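Local coordinates for protein glutamine cyclotransferase (Zymomonas mobilis, PDB 3NOL) that catalyses the cyclisation of N-terminal glutamine to pyroglutamate with release of ammonia, as a bacterial glutaminyl cyclase built on a calcium-binding beta-propeller, at residues Tyr31-Ser36 with Leu214-Pro219; Glu46-Phe49 with Tyr54-Glu57; Ile184-Trp189 with Lys193-Asp198. One frame throughout, in Å; residues are numbered along the deposited sequence.

How the contacts relate
All three contacts belong to one beta-propeller. Contacts 2 and 3 are antiparallel hairpin pairings in different sheets, their centres about 17 Å apart and their nearest atoms about 6 Å. Between them lies the calcium ion: contact 2 supplies a ligand through the carbonyl of F48, and the side chain of N187 in contact 3 stays about 7 Å from the ion. Contact 1 sits at the surface, its centre about 19 Å from that of contact 2 and about 20 Å from that of contact 3. It reaches the same sheet as contact 3, and its two segments enclose both hairpins in sequence, tying an early strand to a late loop.

Contact 1 (Tyr31-Ser36 with Leu214-Pro219); sequences YQIVHS and LAEAGP
Y31 and E216 form a polar surface contact between strand 28-38 and a 3-10 turn in the long loop between strands 204-209 and 227-233, on the outer part of the propeller, about 19 Å from the centre of the chain. The evidence is one direct bond, one van der Waals contact and two water bridges, with 153 Å² buried in all. Y31 OH donates to E216 OE2 at 2.8 Å, the carboxylate oxygen lying near the ring plane at the edge; seen from the acid, the hydroxyl arrives 45° out of the carboxylate plane. The phenol and the carboxylate approach from opposite directions. With chi1 at 69°, CG of Y31 sits between the backbone N and the carbonyl carbon, and the ring is carried toward the loop. E216 meets it with a chain extended beyond CG, and its shaft slides past I33, whose CD1 rests against E216 CB (3.7 Å) and E216 OE1 (3.3 Å).

Water supplies the rest of the link. One molecule accepts from I33 N and donates to E216 OE1 at 2.8 Å, so the two carboxylate oxygens have different partners. A second donates to E216 O and is hydrogen-bonded to S36 OG at 3.1 Å. I33, S36 and A217 also touch F250 of strand 248-256. A phenylalanine in place of Y31 would probably leave E216 OE2 without its direct donor and the carboxylate freer to turn away from the strand. E216 is exposed and the donors to its carboxylate, the Y31 hydroxyl and one water, are uncharged; if the acid is ionised, as is likely, its charge meets no opposite charge within the two segments.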
# COMPACT_ATOMS: atom_id res chain seq x y z
N TYR A 31 14.46 -9.96 6.13
CA TYR A 31 14.83 -8.88 5.24
C TYR A 31 16.33 -8.55 5.36
O TYR A 31 16.97 -8.82 6.41
CB TYR A 31 14.00 -7.63 5.55
CG TYR A 31 14.36 -7.03 6.88
CD1 TYR A 31 13.68 -7.42 8.05
CD2 TYR A 31 15.42 -6.11 6.99
CE1 TYR A 31 14.03 -6.90 9.29
CE2 TYR A 31 15.78 -5.59 8.24
CZ TYR A 31 15.08 -5.99 9.38
OH TYR A 31 15.44 -5.48 10.60
N GLN A 32 16.86 -7.94 4.29
CA GLN A 32 18.15 -7.23 4.29
C GLN A 32 17.90 -5.84 3.70
O GLN A 32 17.31 -5.71 2.61
CB GLN A 32 19.19 -7.95 3.42
CG GLN A 32 19.48 -9.39 3.80
CD GLN A 32 18.46 -10.36 3.23
OE1 GLN A 32 18.13 -10.32 2.04
NE2 GLN A 32 17.95 -11.25 4.09
N ILE A 33 18.32 -4.81 4.43
CA ILE A 33 18.20 -3.43 3.95
C ILE A 33 19.28 -3.16 2.91
O ILE A 33 20.48 -3.29 3.20
CB ILE A 33 18.31 -2.40 5.10
CG1 ILE A 33 17.14 -2.58 6.07
CG2 ILE A 33 18.36 -0.97 4.54
CD1 ILE A 33 17.24 -1.77 7.37
N VAL A 34 18.85 -2.78 1.71
CA VAL A 34 19.77 -2.39 0.63
C VAL A 34 20.12 -0.90 0.71
O VAL A 34 21.30 -0.51 0.60
CB VAL A 34 19.16 -2.71 -0.78
CG1 VAL A 34 20.17 -2.36 -1.89
CG2 VAL A 34 18.75 -4.18 -0.87
N HIS A 35 19.08 -0.08 0.89
CA HIS A 35 19.18 1.36 1.12
C HIS A 35 18.06 1.81 2.05
O HIS A 35 16.99 1.17 2.10
CB HIS A 35 19.04 2.16 -0.18
CG HIS A 35 20.07 1.82 -1.21
ND1 HIS A 35 21.42 2.04 -1.02
CD2 HIS A 35 19.94 1.28 -2.45
CE1 HIS A 35 22.08 1.65 -2.09
NE2 HIS A 35 21.21 1.19 -2.98
N SER A 36 18.30 2.90 2.78
CA SER A 36 17.25 3.60 3.52
C SER A 36 17.14 4.98 2.91
O SER A 36 18.16 5.64 2.68
CB SER A 36 17.61 3.75 5.01
OG SER A 36 17.86 2.49 5.58
N LEU A 214 12.69 -1.13 12.78
CA LEU A 214 12.76 0.24 13.35
C LEU A 214 14.07 0.54 14.06
O LEU A 214 14.48 1.69 14.12
CB LEU A 214 11.59 0.53 14.29
CG LEU A 214 10.31 1.07 13.66
CD1 LEU A 214 9.41 1.63 14.78
CD2 LEU A 214 10.60 2.14 12.59
N ALA A 215 14.71 -0.50 14.60
CA ALA A 215 16.01 -0.40 15.25
C ALA A 215 17.12 0.01 14.26
O ALA A 215 18.17 0.52 14.67
CB ALA A 215 16.36 -1.73 15.95
N GLU A 216 16.86 -0.19 12.96
CA GLU A 216 17.78 0.17 11.88
C GLU A 216 17.35 1.47 11.14
O GLU A 216 17.92 1.82 10.10
CB GLU A 216 17.90 -1.01 10.88
CG GLU A 216 18.57 -2.27 11.50
CD GLU A 216 18.64 -3.46 10.54
OE1 GLU A 216 19.29 -3.36 9.47
OE2 GLU A 216 18.06 -4.52 10.86
N ALA A 217 16.36 2.17 11.68
CA ALA A 217 15.79 3.37 11.02
C ALA A 217 16.46 4.70 11.39
O ALA A 217 16.06 5.76 10.88
CB ALA A 217 14.28 3.48 11.30
N GLY A 218 17.48 4.66 12.26
CA GLY A 218 18.03 5.88 12.85
C GLY A 218 17.11 6.49 13.92
O GLY A 218 16.15 5.85 14.36
N PRO A 219 17.40 7.73 14.35
CA PRO A 219 16.60 8.32 15.43
C PRO A 219 15.12 8.34 15.06
O PRO A 219 14.77 8.74 13.95
CB PRO A 219 17.15 9.76 15.53
CG PRO A 219 18.52 9.69 14.94
CD PRO A 219 18.46 8.65 13.86
O HOH W 1 19.44 -5.12 7.24
O HOH W 2 18.10 3.98 8.29

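Contact 2 (Glu46-Phe49 with Tyr54-Glu57). With CA (calcium ion), chain B.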
# COMPACT_ATOMS: atom_id res chain seq x y z
N GLU A 46 -1.14 5.86 3.98
CA GLU A 46 -2.35 5.03 3.75
C GLU A 46 -2.42 4.35 2.36
O GLU A 46 -3.31 3.52 2.08
CB GLU A 46 -3.62 5.85 3.95
CG GLU A 46 -3.77 6.55 5.32
CD GLU A 46 -3.93 5.57 6.48
OE1 GLU A 46 -3.95 4.34 6.26
OE2 GLU A 46 -4.06 6.04 7.64
N GLY A 47 -1.50 4.74 1.48
CA GLY A 47 -1.43 4.22 0.12
C GLY A 47 -0.05 4.57 -0.39
O GLY A 47 0.49 5.63 -0.06
N PHE A 48 0.55 3.65 -1.14
CA PHE A 48 1.97 3.81 -1.50
C PHE A 48 2.29 2.94 -2.69
O PHE A 48 2.06 1.74 -2.67
CB PHE A 48 2.84 3.42 -0.28
CG PHE A 48 4.31 3.61 -0.46
CD1 PHE A 48 4.84 4.88 -0.76
CD2 PHE A 48 5.19 2.57 -0.19
CE1 PHE A 48 6.24 5.08 -0.87
CE2 PHE A 48 6.59 2.76 -0.30
CZ PHE A 48 7.11 4.01 -0.64
N PHE A 49 2.78 3.54 -3.76
CA PHE A 49 3.25 2.73 -4.89
C PHE A 49 4.39 3.44 -5.61
O PHE A 49 4.63 4.62 -5.38
CB PHE A 49 2.07 2.34 -5.84
CG PHE A 49 1.45 3.51 -6.56
CD1 PHE A 49 0.27 4.08 -6.09
CD2 PHE A 49 2.02 4.02 -7.72
CE1 PHE A 49 -0.33 5.13 -6.75
CE2 PHE A 49 1.42 5.09 -8.40
CZ PHE A 49 0.24 5.66 -7.91
N TYR A 54 9.26 7.30 -9.50
CA TYR A 54 8.89 8.03 -8.29
C TYR A 54 7.98 7.24 -7.35
O TYR A 54 7.37 6.26 -7.77
CB TYR A 54 8.25 9.38 -8.66
CG TYR A 54 9.28 10.35 -9.17
CD1 TYR A 54 9.81 11.34 -8.32
CD2 TYR A 54 9.78 10.24 -10.47
CE1 TYR A 54 10.80 12.21 -8.79
CE2 TYR A 54 10.77 11.10 -10.94
CZ TYR A 54 11.27 12.08 -10.09
OH TYR A 54 12.25 12.95 -10.53
N PHE A 55 7.90 7.67 -6.09
CA PHE A 55 6.86 7.17 -5.19
C PHE A 55 5.60 8.02 -5.36
O PHE A 55 5.69 9.26 -5.55
CB PHE A 55 7.28 7.30 -3.72
CG PHE A 55 8.41 6.39 -3.32
CD1 PHE A 55 8.55 5.11 -3.89
CD2 PHE A 55 9.29 6.77 -2.31
CE1 PHE A 55 9.60 4.27 -3.51
CE2 PHE A 55 10.34 5.92 -1.90
CZ PHE A 55 10.49 4.68 -2.50
N TYR A 56 4.45 7.38 -5.25
CA TYR A 56 3.18 8.10 -5.07
C TYR A 56 2.61 7.65 -3.73
O TYR A 56 2.56 6.45 -3.44
CB TYR A 56 2.21 7.79 -6.21
CG TYR A 56 2.59 8.53 -7.48
CD1 TYR A 56 1.99 9.75 -7.79
CD2 TYR A 56 3.57 8.02 -8.35
CE1 TYR A 56 2.34 10.46 -8.96
CE2 TYR A 56 3.92 8.71 -9.52
CZ TYR A 56 3.29 9.92 -9.82
OH TYR A 56 3.66 10.61 -10.97
N GLU A 57 2.24 8.62 -2.91
CA GLU A 57 1.80 8.34 -1.56
C GLU A 57 0.51 9.07 -1.23
O GLU A 57 0.35 10.26 -1.55
CB GLU A 57 2.90 8.75 -0.57
CG GLU A 57 2.75 8.16 0.84
CD GLU A 57 3.91 8.53 1.79
OE1 GLU A 57 4.93 9.09 1.31
OE2 GLU A 57 3.79 8.22 3.00
CA CA B . 1.22 -0.40 -2.49
O HOH W 3 -0.39 0.28 -4.14
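F48 and F55 pack edge to face in the densely packed part of this hairpin: F48 CZ stands over the centre of the F55 ring, the centroids are 4.7 Å apart and the planes meet at 56°. F48 reaches across because its CG is anti to the backbone N (chi1 -176°). F49 and Y56 pack differently. Their rings are nearly parallel but barely overlap, with centroids 5.3 Å apart, and it is Y56 CB that lies over the F49 face, 3.6 Å from its centroid, as a CH-pi contact. Strands 44-51 and 54-61 are the first two of a four-stranded antiparallel propeller blade, and 44-51 is an edge strand. Here F49 and Y56 are a hydrogen-bonded pair, joined by F49 N to Y56 O at 2.9 Å and Y56 N to F49 O at 2.8 Å. The carbonyl of F48 instead binds the calcium ion, 2.3 Å from its O, alongside a water and ligands from E176, L177, E178 and I230. Buried E57 meets G47 O through its CA, in a CA-H...O contact at 3.4 Å, with CG close by; its carboxylate is hydrogen-bonded to T45 and H39. The loose side is Y54: partly exposed, its ring leads away from strand 44-51 and takes part in a cation-pi interaction with K69.

Contact 3 (Ile184-Trp189 with Lys193-Asp198); sequences IFANVW and KIVRID
Backbone bonds pair I184 with I197 and A186 with V195 in antiparallel register, each pair linked both ways. The shortest, I197 N to I184 O at 2.7 Å, is also bent (147° at the hydrogen); A186 N to V195 O is 2.9 Å. The ladder fades toward the turn, where V188 N to K193 O is weak at 3.5 Å. A water also bridges there, accepting from N187 ND2 and lying 2.7 Å from K193 O, to which it probably donates.

Among side chains, F185 and R196 lie side by side, pointing the same way. R196 CG lies over one face of the F185 ring, offset toward its rim, in a CH-pi contact 4.0 Å from the centroid. The bend at chi3 (70°) leaves F185 CZ over a face of the guanidinium, the two planes 56° apart; the guanidinium's salt bridge is to E183. On the other side of the sheet the side-chain pairs are apolar: I184 CB faces I197 CB, A186 CB meets V195 CG2 and I197 CD1, and V188 and V195 cross at about a right angle, V188 CG2 lying 3.9 Å from V195 CG1.

N187 OD1 accepts from the backbone N of G229, linking the hairpin to strand 227-233. Strand 177-180 flanks 183-188, while 204-209 flanks 193-197, placing the hairpin in the middle of its propeller blade.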
# COMPACT_ATOMS: atom_id res chain seq x y z
N ILE A 184 0.00 -11.27 -4.25
CA ILE A 184 -0.48 -10.07 -3.55
C ILE A 184 0.26 -9.98 -2.21
O ILE A 184 0.12 -10.87 -1.37
CB ILE A 184 -2.02 -10.10 -3.33
CG1 ILE A 184 -2.78 -10.23 -4.67
CG2 ILE A 184 -2.46 -8.86 -2.50
CD1 ILE A 184 -4.16 -10.75 -4.51
N PHE A 185 1.07 -8.95 -2.03
CA PHE A 185 1.67 -8.65 -0.72
C PHE A 185 0.70 -7.73 0.04
O PHE A 185 0.19 -6.76 -0.53
CB PHE A 185 3.00 -7.92 -0.88
CG PHE A 185 4.19 -8.81 -1.31
CD1 PHE A 185 4.00 -10.02 -2.02
CD2 PHE A 185 5.48 -8.38 -1.04
CE1 PHE A 185 5.10 -10.81 -2.42
CE2 PHE A 185 6.60 -9.14 -1.44
CZ PHE A 185 6.41 -10.36 -2.14
N ALA A 186 0.48 -8.01 1.33
CA ALA A 186 -0.40 -7.14 2.12
C ALA A 186 0.17 -6.86 3.49
O ALA A 186 0.63 -7.79 4.17
CB ALA A 186 -1.77 -7.79 2.30
N ASN A 187 0.15 -5.60 3.91
CA ASN A 187 0.37 -5.32 5.33
C ASN A 187 -0.78 -5.95 6.12
O ASN A 187 -1.92 -5.97 5.64
CB ASN A 187 0.42 -3.82 5.62
CG ASN A 187 1.68 -3.17 5.08
OD1 ASN A 187 1.65 -2.51 4.05
ND2 ASN A 187 2.80 -3.35 5.79
N VAL A 188 -0.47 -6.45 7.31
CA VAL A 188 -1.47 -6.86 8.26
C VAL A 188 -1.41 -5.85 9.41
O VAL A 188 -0.42 -5.77 10.16
CB VAL A 188 -1.23 -8.28 8.77
CG1 VAL A 188 -2.34 -8.67 9.76
CG2 VAL A 188 -1.08 -9.27 7.58
N TRP A 189 -2.46 -5.03 9.47
CA TRP A 189 -2.52 -3.90 10.37
C TRP A 189 -2.29 -4.34 11.80
O TRP A 189 -2.81 -5.38 12.23
CB TRP A 189 -3.87 -3.19 10.25
CG TRP A 189 -3.93 -1.78 10.78
CD1 TRP A 189 -2.98 -0.78 10.63
CD2 TRP A 189 -5.01 -1.19 11.51
NE1 TRP A 189 -3.41 0.37 11.24
CE2 TRP A 189 -4.67 0.16 11.76
CE3 TRP A 189 -6.26 -1.67 11.94
CZ2 TRP A 189 -5.52 1.03 12.47
CZ3 TRP A 189 -7.11 -0.80 12.65
CH2 TRP A 189 -6.73 0.53 12.91
N LYS A 193 4.39 -7.55 10.02
CA LYS A 193 4.50 -8.61 9.03
C LYS A 193 3.77 -8.29 7.76
O LYS A 193 2.77 -7.59 7.78
CB LYS A 193 4.01 -9.93 9.61
CG LYS A 193 5.05 -10.48 10.56
CD LYS A 193 4.46 -11.45 11.49
CE LYS A 193 5.47 -11.80 12.56
NZ LYS A 193 4.77 -12.71 13.48
N ILE A 194 4.29 -8.81 6.66
CA ILE A 194 3.66 -8.67 5.37
C ILE A 194 3.39 -10.06 4.86
O ILE A 194 4.30 -10.89 4.83
CB ILE A 194 4.56 -7.87 4.39
CG1 ILE A 194 4.70 -6.41 4.85
CG2 ILE A 194 4.04 -8.02 2.94
CD1 ILE A 194 5.80 -5.66 4.13
N VAL A 195 2.14 -10.33 4.51
CA VAL A 195 1.80 -11.66 3.98
C VAL A 195 1.85 -11.66 2.46
O VAL A 195 1.53 -10.67 1.80
CB VAL A 195 0.45 -12.21 4.49
CG1 VAL A 195 0.52 -12.47 6.01
CG2 VAL A 195 -0.70 -11.29 4.11
N ARG A 196 2.28 -12.80 1.93
CA ARG A 196 2.32 -13.04 0.50
C ARG A 196 1.14 -13.97 0.20
O ARG A 196 1.06 -15.06 0.76
CB ARG A 196 3.65 -13.71 0.12
CG ARG A 196 4.88 -12.90 0.56
CD ARG A 196 6.19 -13.67 0.37
NE ARG A 196 6.50 -13.81 -1.05
CZ ARG A 196 7.73 -13.97 -1.54
NH1 ARG A 196 7.89 -14.06 -2.85
NH2 ARG A 196 8.79 -13.99 -0.73
N ILE A 197 0.24 -13.51 -0.67
CA ILE A 197 -1.03 -14.18 -0.92
C ILE A 197 -1.11 -14.74 -2.34
O ILE A 197 -0.83 -14.02 -3.33
CB ILE A 197 -2.23 -13.21 -0.67
CG1 ILE A 197 -2.23 -12.70 0.79
CG2 ILE A 197 -3.53 -13.90 -0.98
CD1 ILE A 197 -3.09 -11.44 1.01
N ASP A 198 -1.48 -16.02 -2.44
CA ASP A 198 -1.72 -16.66 -3.73
C ASP A 198 -3.04 -16.10 -4.31
O ASP A 198 -4.09 -16.31 -3.75
CB ASP A 198 -1.82 -18.19 -3.52
CG ASP A 198 -2.01 -18.97 -4.83
OD1 ASP A 198 -2.49 -18.40 -5.83
OD2 ASP A 198 -1.67 -20.17 -4.82
O HOH W 4 2.05 -5.03 8.33